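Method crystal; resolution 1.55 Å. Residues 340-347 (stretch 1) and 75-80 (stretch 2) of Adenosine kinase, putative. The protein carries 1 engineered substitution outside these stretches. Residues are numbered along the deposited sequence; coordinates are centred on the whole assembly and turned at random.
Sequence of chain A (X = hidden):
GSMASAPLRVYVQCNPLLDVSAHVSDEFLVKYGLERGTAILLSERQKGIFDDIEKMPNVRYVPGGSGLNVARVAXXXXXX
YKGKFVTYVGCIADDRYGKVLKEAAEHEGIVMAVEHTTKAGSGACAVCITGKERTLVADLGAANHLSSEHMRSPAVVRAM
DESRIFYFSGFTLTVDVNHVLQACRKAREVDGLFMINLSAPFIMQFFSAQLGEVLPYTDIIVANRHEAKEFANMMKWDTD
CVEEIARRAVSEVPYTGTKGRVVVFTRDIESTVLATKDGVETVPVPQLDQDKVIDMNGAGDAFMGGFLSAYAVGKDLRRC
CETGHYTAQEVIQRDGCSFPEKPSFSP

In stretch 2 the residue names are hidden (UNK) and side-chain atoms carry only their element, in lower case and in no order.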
# COMPACT_ATOMS: atom_id res chain seq x y z
N PRO A 340 8.04 10.84 -16.16
CA PRO A 340 9.33 10.14 -16.19
C PRO A 340 9.17 8.73 -16.77
O PRO A 340 8.72 7.81 -16.07
CB PRO A 340 9.74 10.10 -14.71
CG PRO A 340 8.95 11.20 -14.06
CD PRO A 340 7.65 11.23 -14.79
N GLU A 341 9.55 8.57 -18.04
CA GLU A 341 9.20 7.40 -18.85
C GLU A 341 9.69 6.07 -18.31
O GLU A 341 8.91 5.15 -18.10
CB GLU A 341 9.72 7.58 -20.28
CG GLU A 341 9.38 6.42 -21.23
CD GLU A 341 10.28 6.37 -22.46
OE1 GLU A 341 11.50 6.14 -22.30
OE2 GLU A 341 9.76 6.54 -23.59
N LYS A 342 11.00 5.97 -18.11
CA LYS A 342 11.64 4.71 -17.78
C LYS A 342 12.55 4.92 -16.58
O LYS A 342 13.12 6.00 -16.40
CB LYS A 342 12.44 4.16 -18.97
CG LYS A 342 11.60 3.42 -20.02
CD LYS A 342 12.43 3.12 -21.28
CE LYS A 342 11.61 2.43 -22.38
NZ LYS A 342 12.47 1.90 -23.49
N PRO A 343 12.70 3.88 -15.75
CA PRO A 343 13.61 3.97 -14.62
C PRO A 343 15.07 4.05 -15.07
O PRO A 343 15.40 3.61 -16.16
CB PRO A 343 13.38 2.67 -13.86
CG PRO A 343 12.52 1.81 -14.71
CD PRO A 343 11.99 2.59 -15.84
N SER A 344 15.91 4.62 -14.21
CA SER A 344 17.35 4.70 -14.43
C SER A 344 18.07 3.86 -13.39
O SER A 344 19.22 4.11 -13.07
CB SER A 344 17.80 6.16 -14.30
OG SER A 344 17.36 6.69 -13.05
N PHE A 345 17.38 2.85 -12.86
CA PHE A 345 17.89 2.00 -11.79
C PHE A 345 17.21 0.68 -12.03
O PHE A 345 16.00 0.62 -12.25
CB PHE A 345 17.46 2.59 -10.43
CG PHE A 345 17.76 1.72 -9.21
CD1 PHE A 345 18.67 2.17 -8.24
CD2 PHE A 345 17.09 0.52 -8.99
CE1 PHE A 345 18.95 1.40 -7.10
CE2 PHE A 345 17.35 -0.25 -7.85
CZ PHE A 345 18.29 0.19 -6.90
N SER A 346 17.99 -0.39 -11.99
CA SER A 346 17.41 -1.72 -12.01
C SER A 346 17.89 -2.54 -10.82
O SER A 346 19.06 -2.44 -10.41
CB SER A 346 17.69 -2.44 -13.34
OG SER A 346 19.00 -2.18 -13.78
N PRO A 347 16.99 -3.35 -10.26
CA PRO A 347 17.32 -4.26 -9.16
C PRO A 347 18.66 -4.98 -9.39
O PRO A 347 19.51 -5.10 -8.49
CB PRO A 347 16.17 -5.28 -9.21
CG PRO A 347 15.02 -4.55 -9.81
CD PRO A 347 15.56 -3.42 -10.63
OXT PRO A 347 18.93 -5.45 -10.50
N UNK A 75 5.13 -2.22 -11.71
CA UNK A 75 5.07 -2.47 -13.16
C UNK A 75 6.01 -1.52 -13.92
O UNK A 75 6.63 -1.90 -14.91
c UNK A 75 3.32 -2.78 -15.09
c UNK A 75 3.60 -2.32 -13.63
n UNK A 75 4.49 -4.64 -16.09
o UNK A 75 2.84 -5.11 -14.60
c UNK A 75 3.50 -4.28 -15.27
N UNK A 76 6.11 -0.28 -13.46
CA UNK A 76 6.99 0.73 -14.08
C UNK A 76 8.44 0.25 -14.07
O UNK A 76 9.23 0.57 -14.96
c UNK A 76 10.58 4.23 -11.41
c UNK A 76 6.90 2.07 -13.32
c UNK A 76 9.47 3.48 -11.81
n UNK A 76 8.73 4.81 -15.03
c UNK A 76 8.91 3.74 -13.07
c UNK A 76 7.72 3.86 -14.95
c UNK A 76 9.46 4.75 -13.87
c UNK A 76 11.10 5.23 -12.23
c UNK A 76 7.81 3.17 -13.79
c UNK A 76 10.57 5.50 -13.47
N UNK A 77 8.78 -0.53 -13.05
CA UNK A 77 10.14 -1.07 -12.94
C UNK A 77 10.37 -2.33 -13.76
O UNK A 77 11.51 -2.82 -13.81
c UNK A 77 13.46 -0.30 -10.59
s UNK A 77 12.10 0.79 -11.03
c UNK A 77 10.44 -1.41 -11.49
c UNK A 77 10.68 -0.21 -10.59
N UNK A 78 9.31 -2.88 -14.34
CA UNK A 78 9.41 -4.10 -15.13
C UNK A 78 8.68 -3.91 -16.48
O UNK A 78 7.75 -4.62 -16.80
c UNK A 78 9.62 -5.69 -13.08
c UNK A 78 11.00 -6.24 -13.38
c UNK A 78 8.82 -5.29 -14.35
n UNK A 78 11.86 -6.33 -12.36
o UNK A 78 11.31 -6.55 -14.52
N UNK A 79 9.07 -2.90 -17.25
CA UNK A 79 8.27 -2.54 -18.41
C UNK A 79 8.36 -3.54 -19.57
O UNK A 79 7.53 -3.51 -20.46
c UNK A 79 8.54 -1.11 -18.87
c UNK A 79 8.30 1.33 -18.43
o UNK A 79 8.25 1.59 -19.63
c UNK A 79 7.95 -0.04 -17.95
n UNK A 79 8.64 2.23 -17.51
N UNK A 80 9.31 -4.46 -19.51
CA UNK A 80 9.34 -5.53 -20.51
C UNK A 80 8.22 -6.59 -20.29
O UNK A 80 8.01 -7.48 -21.14
c UNK A 80 10.73 -6.19 -20.61

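Position 75 carries five side-chain atoms beyond CA. Three are carbons in a row, and the third holds one oxygen and one nitrogen. That planar end is a primary amide, two carbons removed from CA. None of these atoms comes near stretch 1. The residue is Gln75. It is buried, and its OE1 is hydrogen-bonded elsewhere in the structure. Its backbone O accepts a hydrogen bond from the backbone N of position 78, at 2.9 Å.

Position 76 has ten side-chain atoms, nine carbons and one nitrogen. After CB come a five-membered and a six-membered ring, fused, with the nitrogen in the smaller one. The rings lie against Pro340 to Pro343. Only an indole fits, so this is Trp76. Its CA-to-CB bond points sideways, but the end of the side chain comes nearer stretch 1. NE1 faces two carbonyl oxygens, those of Pro340 and Glu341. Trp76 NE1 gives a weak hydrogen bond to Glu341 O at 3.1 Å and another weak one to Pro340 O, with NE1 and O 3.2 Å apart. The N-H...O angle is 133° in both, so neither is well aligned.

Position 77 has four side-chain atoms in an unbranched chain: two carbons, a sulfur and a last carbon. The sulfur lies near Pro343, and the last carbon reaches Phe345 and Pro347. A thioether of this length is methionine, Met77. All three chi angles are in the m range. The side chain is therefore folded rather than extended. SD is 3.6 Å from Pro343 CB. CE is 3.2 Å from Phe345 O, 4.1 Å from Phe345 CD2 and 3.8 Å from Pro347 CD.

Position 78 again shows three carbons, the third with one oxygen and one nitrogen. CA-to-CB points away from stretch 1, though the end of the side chain comes nearer. The amide comes only loosely near Pro347. The residue is Gln78. At its closest approach, NE2 is 4.4 Å from Pro347 CG. NE2 is hydrogen-bonded elsewhere in the structure.

Position 79 has the same atom set, three carbons and a terminal amide. Here CA-to-CB points toward stretch 1, and the amide lies beside Glu341, Lys342 and Pro343. This is Gln79. NE2 donates to Glu341 O at 3.0 Å with an angle of 165°, the straightest hydrogen bond between the stretches. NE2 also donates to Trp76 O at 3.1 Å, within its own stretch.

Position 80 has a single side-chain carbon and does not touch stretch 1. It is Ala80.

The contact joins a polar part to an apolar one. Glu341 O accepts a well-aligned hydrogen bond from Gln79 NE2 and a weak one from Trp76 NE1, so one backbone carbonyl gathers two side chains. Next to it, Pro343 packs on the indole: its CB is 4.0 Å from the centroid of the Trp76 six-membered ring, over the face, a CH-pi contact. The same CB also meets Met77 SD. Met77 CE then carries the apolar packing on to Phe345 and the C-terminal Pro347. Together the two stretches bury 403 Å².

Stretch 2 (75-80) QWMQQA
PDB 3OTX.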